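Local atomic coordinates of Glyco_hydro_cc domain-containing protein (Trichoderma gamsii, PDB entry 6UBD), a protein that probably binds beta-1,3-glucan oligosaccharides, as an oligosaccharide-binding member of glycoside hydrolase family GH128 (subgroup VII). Residues 118-132 / 154-167. Residues are numbered along the deposited sequence; the frame is centred on the assembly and turned at random. Where two conformers were deposited one is given.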
# COMPACT_ATOMS: atom_id res chain seq x y z
N ILE A 118 -5.73 16.37 0.32
CA ILE A 118 -6.81 16.90 -0.57
C ILE A 118 -8.15 16.61 0.09
O ILE A 118 -8.33 15.51 0.72
CB ILE A 118 -6.74 16.34 -2.02
CG1 ILE A 118 -6.73 14.80 -2.10
CG2 ILE A 118 -5.54 16.97 -2.77
CD1 ILE A 118 -6.86 14.27 -3.55
N ASP A 119 -9.13 17.49 -0.17
CA ASP A 119 -10.48 17.24 0.36
C ASP A 119 -11.24 16.20 -0.50
O ASP A 119 -10.80 15.84 -1.60
CB ASP A 119 -11.24 18.52 0.60
CG ASP A 119 -11.50 19.36 -0.61
OD1 ASP A 119 -11.50 18.82 -1.73
OD2 ASP A 119 -11.89 20.55 -0.42
N VAL A 120 -12.39 15.77 0.01
CA VAL A 120 -13.22 14.76 -0.67
C VAL A 120 -13.67 15.26 -2.03
O VAL A 120 -13.60 14.53 -3.04
CB VAL A 120 -14.40 14.30 0.18
CG1 VAL A 120 -15.47 13.56 -0.63
CG2 VAL A 120 -13.89 13.43 1.31
N ASN A 121 -14.10 16.55 -2.14
CA ASN A 121 -14.56 17.12 -3.41
C ASN A 121 -13.43 17.01 -4.46
O ASN A 121 -13.70 16.63 -5.62
CB ASN A 121 -15.00 18.58 -3.15
CG ASN A 121 -15.39 19.34 -4.38
OD1 ASN A 121 -16.35 18.93 -4.95
ND2 ASN A 121 -14.60 20.35 -4.75
N THR A 122 -12.22 17.42 -4.09
CA THR A 122 -11.08 17.35 -5.01
C THR A 122 -10.75 15.88 -5.39
O THR A 122 -10.52 15.56 -6.56
CB THR A 122 -9.88 18.04 -4.35
OG1 THR A 122 -10.28 19.40 -4.08
CG2 THR A 122 -8.63 18.00 -5.19
N GLY A 123 -10.82 14.98 -4.41
CA GLY A 123 -10.67 13.56 -4.68
C GLY A 123 -11.64 12.97 -5.68
O GLY A 123 -11.26 12.17 -6.52
N VAL A 124 -12.91 13.33 -5.51
CA VAL A 124 -13.95 12.83 -6.45
C VAL A 124 -13.66 13.27 -7.91
O VAL A 124 -13.70 12.43 -8.84
CB VAL A 124 -15.34 13.36 -6.06
CG1 VAL A 124 -16.37 13.14 -7.14
CG2 VAL A 124 -15.78 12.74 -4.71
N SER A 125 -13.22 14.53 -8.07
CA SER A 125 -12.96 15.05 -9.43
C SER A 125 -11.78 14.31 -10.07
O SER A 125 -11.84 13.87 -11.25
CB SER A 125 -12.67 16.54 -9.38
OG SER A 125 -12.44 17.06 -10.70
N LEU A 126 -10.71 14.07 -9.29
CA LEU A 126 -9.51 13.34 -9.81
C LEU A 126 -9.87 11.89 -10.08
O LEU A 126 -9.44 11.32 -11.11
CB LEU A 126 -8.37 13.44 -8.80
CG LEU A 126 -7.73 14.81 -8.62
CD1 LEU A 126 -7.05 14.90 -7.25
CD2 LEU A 126 -6.75 15.10 -9.77
N TRP A 127 -10.62 11.27 -9.19
CA TRP A 127 -10.99 9.84 -9.34
C TRP A 127 -11.80 9.70 -10.63
O TRP A 127 -11.46 8.83 -11.50
CB TRP A 127 -11.79 9.35 -8.13
CG TRP A 127 -12.19 7.91 -8.21
CD1 TRP A 127 -13.29 7.36 -8.81
CD2 TRP A 127 -11.48 6.78 -7.68
NE1 TRP A 127 -13.31 5.98 -8.72
CE2 TRP A 127 -12.23 5.62 -7.94
CE3 TRP A 127 -10.32 6.64 -6.88
CZ2 TRP A 127 -11.79 4.33 -7.58
CZ3 TRP A 127 -9.87 5.36 -6.50
CH2 TRP A 127 -10.62 4.23 -6.83
N ASN A 128 -12.86 10.50 -10.82
CA ASN A 128 -13.72 10.33 -12.00
C ASN A 128 -12.95 10.70 -13.27
O ASN A 128 -13.22 10.10 -14.36
CB ASN A 128 -15.01 11.17 -11.86
CG ASN A 128 -16.00 10.59 -10.87
OD1 ASN A 128 -15.89 9.39 -10.52
ND2 ASN A 128 -16.91 11.45 -10.39
N SER A 129 -12.06 11.69 -13.25
CA SER A 129 -11.39 12.15 -14.51
C SER A 129 -10.29 11.18 -14.94
O SER A 129 -10.08 10.98 -16.15
CB SER A 129 -10.76 13.51 -14.23
OG SER A 129 -9.98 14.00 -15.31
N LEU A 130 -9.49 10.64 -13.97
CA LEU A 130 -8.24 9.88 -14.24
C LEU A 130 -8.27 8.39 -13.82
O LEU A 130 -7.63 7.59 -14.55
CB LEU A 130 -7.07 10.61 -13.61
CG LEU A 130 -6.75 12.00 -14.12
CD1 LEU A 130 -5.69 12.71 -13.32
CD2 LEU A 130 -6.33 11.96 -15.57
N ILE A 131 -8.94 8.04 -12.73
CA ILE A 131 -8.84 6.64 -12.24
C ILE A 131 -9.98 5.78 -12.77
O ILE A 131 -9.72 4.71 -13.37
CB ILE A 131 -8.78 6.63 -10.69
CG1 ILE A 131 -7.55 7.42 -10.21
CG2 ILE A 131 -8.82 5.17 -10.18
CD1 ILE A 131 -7.39 7.55 -8.73
N ALA A 132 -11.24 6.26 -12.70
CA ALA A 132 -12.36 5.45 -13.20
C ALA A 132 -12.21 5.05 -14.68
O ALA A 132 -12.51 3.90 -14.98
CB ALA A 132 -13.69 6.10 -12.93
N TRP A 154 -12.64 10.35 6.09
CA TRP A 154 -12.55 10.84 4.69
C TRP A 154 -13.13 9.79 3.72
O TRP A 154 -13.86 10.18 2.79
CB TRP A 154 -11.04 11.20 4.43
CG TRP A 154 -10.73 11.89 3.13
CD1 TRP A 154 -10.34 13.20 3.04
CD2 TRP A 154 -10.68 11.36 1.79
NE1 TRP A 154 -10.06 13.53 1.73
CE2 TRP A 154 -10.26 12.43 0.96
CE3 TRP A 154 -10.90 10.11 1.17
CZ2 TRP A 154 -10.15 12.31 -0.43
CZ3 TRP A 154 -10.79 9.98 -0.20
CH2 TRP A 154 -10.40 11.08 -0.99
N LEU A 155 -12.69 8.51 3.84
CA LEU A 155 -13.12 7.49 2.87
C LEU A 155 -14.63 7.26 3.06
O LEU A 155 -15.30 6.96 2.07
CB LEU A 155 -12.30 6.21 3.08
CG LEU A 155 -12.45 5.18 1.95
CD1 LEU A 155 -11.93 5.73 0.61
CD2 LEU A 155 -11.73 3.90 2.29
N LYS A 156 -15.14 7.40 4.24
CA LYS A 156 -16.60 7.17 4.45
C LYS A 156 -17.42 8.20 3.67
O LYS A 156 -18.43 7.82 3.02
CB LYS A 156 -16.89 7.20 5.97
CG LYS A 156 -18.33 6.86 6.27
CD LYS A 156 -18.58 6.59 7.69
CE LYS A 156 -17.91 5.29 8.07
NZ LYS A 156 -18.08 4.99 9.51
N GLN A 157 -16.93 9.44 3.66
CA GLN A 157 -17.59 10.53 2.92
C GLN A 157 -17.36 10.32 1.41
O GLN A 157 -18.33 10.46 0.61
CB GLN A 157 -17.06 11.85 3.48
CG GLN A 157 -17.76 13.06 2.84
CD GLN A 157 -19.21 13.17 3.28
OE1 GLN A 157 -19.57 12.81 4.41
NE2 GLN A 157 -20.06 13.71 2.43
N PHE A 158 -16.14 9.97 0.99
CA PHE A 158 -15.82 9.76 -0.45
C PHE A 158 -16.73 8.67 -0.99
O PHE A 158 -17.23 8.77 -2.12
CB PHE A 158 -14.32 9.38 -0.52
CG PHE A 158 -13.79 9.09 -1.90
CD1 PHE A 158 -13.48 10.11 -2.79
CD2 PHE A 158 -13.54 7.80 -2.32
CE1 PHE A 158 -12.95 9.84 -4.03
CE2 PHE A 158 -12.99 7.52 -3.56
CZ PHE A 158 -12.72 8.55 -4.45
N ASN A 159 -16.92 7.59 -0.25
CA ASN A 159 -17.71 6.40 -0.67
C ASN A 159 -19.19 6.76 -0.89
O ASN A 159 -19.86 5.99 -1.61
CB ASN A 159 -17.60 5.31 0.39
CG ASN A 159 -18.28 4.02 -0.00
OD1 ASN A 159 -17.93 3.47 -1.06
ND2 ASN A 159 -19.12 3.47 0.87
N GLN A 160 -19.68 7.85 -0.31
CA GLN A 160 -21.07 8.29 -0.46
C GLN A 160 -21.22 9.23 -1.65
O GLN A 160 -22.38 9.68 -1.95
CB GLN A 160 -21.64 8.93 0.82
CG GLN A 160 -21.92 7.95 1.95
CD GLN A 160 -22.84 6.82 1.56
OE1 GLN A 160 -23.96 7.04 1.10
NE2 GLN A 160 -22.36 5.62 1.85
N GLN A 161 -20.19 9.55 -2.40
CA GLN A 161 -20.26 10.49 -3.53
C GLN A 161 -20.56 9.75 -4.82
O GLN A 161 -20.50 8.50 -4.91
CB GLN A 161 -18.91 11.19 -3.64
CG GLN A 161 -18.50 11.93 -2.39
CD GLN A 161 -19.57 12.82 -1.84
OE1 GLN A 161 -19.94 12.69 -0.65
NE2 GLN A 161 -20.13 13.69 -2.64
N GLN A 162 -20.84 10.49 -5.88
CA GLN A 162 -21.14 9.95 -7.23
C GLN A 162 -19.81 9.65 -7.93
O GLN A 162 -19.13 10.59 -8.38
CB GLN A 162 -22.06 10.89 -7.98
CG GLN A 162 -22.38 10.43 -9.39
CD GLN A 162 -23.45 11.26 -10.09
OE1 GLN A 162 -23.76 12.40 -9.72
NE2 GLN A 162 -24.02 10.67 -11.10
N LEU A 163 -19.42 8.39 -7.93
CA LEU A 163 -18.20 7.92 -8.59
C LEU A 163 -18.64 7.20 -9.86
O LEU A 163 -19.50 6.33 -9.78
CB LEU A 163 -17.36 7.02 -7.66
CG LEU A 163 -16.96 7.60 -6.31
CD1 LEU A 163 -16.14 6.61 -5.51
CD2 LEU A 163 -16.17 8.89 -6.47
N THR A 164 -17.97 7.43 -10.95
CA THR A 164 -18.39 6.77 -12.22
C THR A 164 -18.20 5.26 -12.18
O THR A 164 -18.99 4.48 -12.76
CB THR A 164 -17.78 7.51 -13.42
OG1 THR A 164 -16.37 7.49 -13.45
CG2 THR A 164 -18.15 8.96 -13.38
N LYS A 165 -17.17 4.84 -11.48
CA LYS A 165 -16.87 3.43 -11.07
C LYS A 165 -16.29 3.45 -9.66
O LYS A 165 -15.45 4.30 -9.44
CB LYS A 165 -15.96 2.79 -12.13
CG LYS A 165 -16.02 1.27 -12.06
CD LYS A 165 -15.19 0.50 -13.04
CE LYS A 165 -15.45 -1.00 -12.85
NZ LYS A 165 -14.76 -1.83 -13.82
N SER A 166 -16.82 2.59 -8.82
CA SER A 166 -16.23 2.41 -7.45
C SER A 166 -14.97 1.53 -7.51
O SER A 166 -14.56 1.03 -8.57
CB SER A 166 -17.25 1.92 -6.48
OG SER A 166 -16.75 1.95 -5.15
N TRP A 167 -14.32 1.36 -6.36
CA TRP A 167 -13.11 0.52 -6.26
C TRP A 167 -13.47 -0.96 -6.12
O TRP A 167 -14.54 -1.37 -5.75
CB TRP A 167 -12.20 0.98 -5.13
CG TRP A 167 -12.74 0.95 -3.74
CD1 TRP A 167 -12.62 -0.08 -2.85
CD2 TRP A 167 -13.34 2.03 -3.03
NE1 TRP A 167 -13.14 0.29 -1.65
CE2 TRP A 167 -13.59 1.58 -1.71
CE3 TRP A 167 -13.74 3.33 -3.41
CZ2 TRP A 167 -14.18 2.42 -0.77
CZ3 TRP A 167 -14.29 4.14 -2.45
CH2 TRP A 167 -14.47 3.69 -1.14
O HOH W 1 -15.37 8.78 -15.22
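Phe158 drives its ring as a knob into a hole formed by Val120, Gly123, Val124 and Trp127. Its edge meets one face of the Trp127 indole in a T-shaped pair, planes at 81°, with Phe158 CZ 3.9 Å from Trp127 CG; Ile131 CG2 lies over the opposite face. With CG anti to the backbone N (chi1 -180°), the Trp127 indole extends across to the 160-167 loop, where its NE1 donates almost straight to Lys165 O (2.8 Å) and the acceptor lies in the ring plane. Nearby, the Asn128 amide grips the same loop twice: ND2 gives a straight bond in the amide plane to Gln162 O (3.1 Å), while OD1 accepts Thr164 N (2.9 Å) from above the carbonyl plane. At the other end, Val120 CG2 sits over the five-membered ring of Trp154 in a CH-pi contact, 3.7 Å from its centroid, and Trp154 NE1 donates to Ile118 O (2.8 Å). Asp119 caps the start of the helix by accepting Thr122 N through OD1 (2.8 Å). Further out, Leu141 of strand 140-142 touches both Trp127 and Ile131, and Pro107 and Met146 pack on Trp154. The axes of the helical segments 120-132 and 154-159 come within 9.9 Å and cross at -54°, a packing of neighbouring outer helices consistent with the (beta/alpha)8-type barrel of glycoside hydrolase catalytic cores.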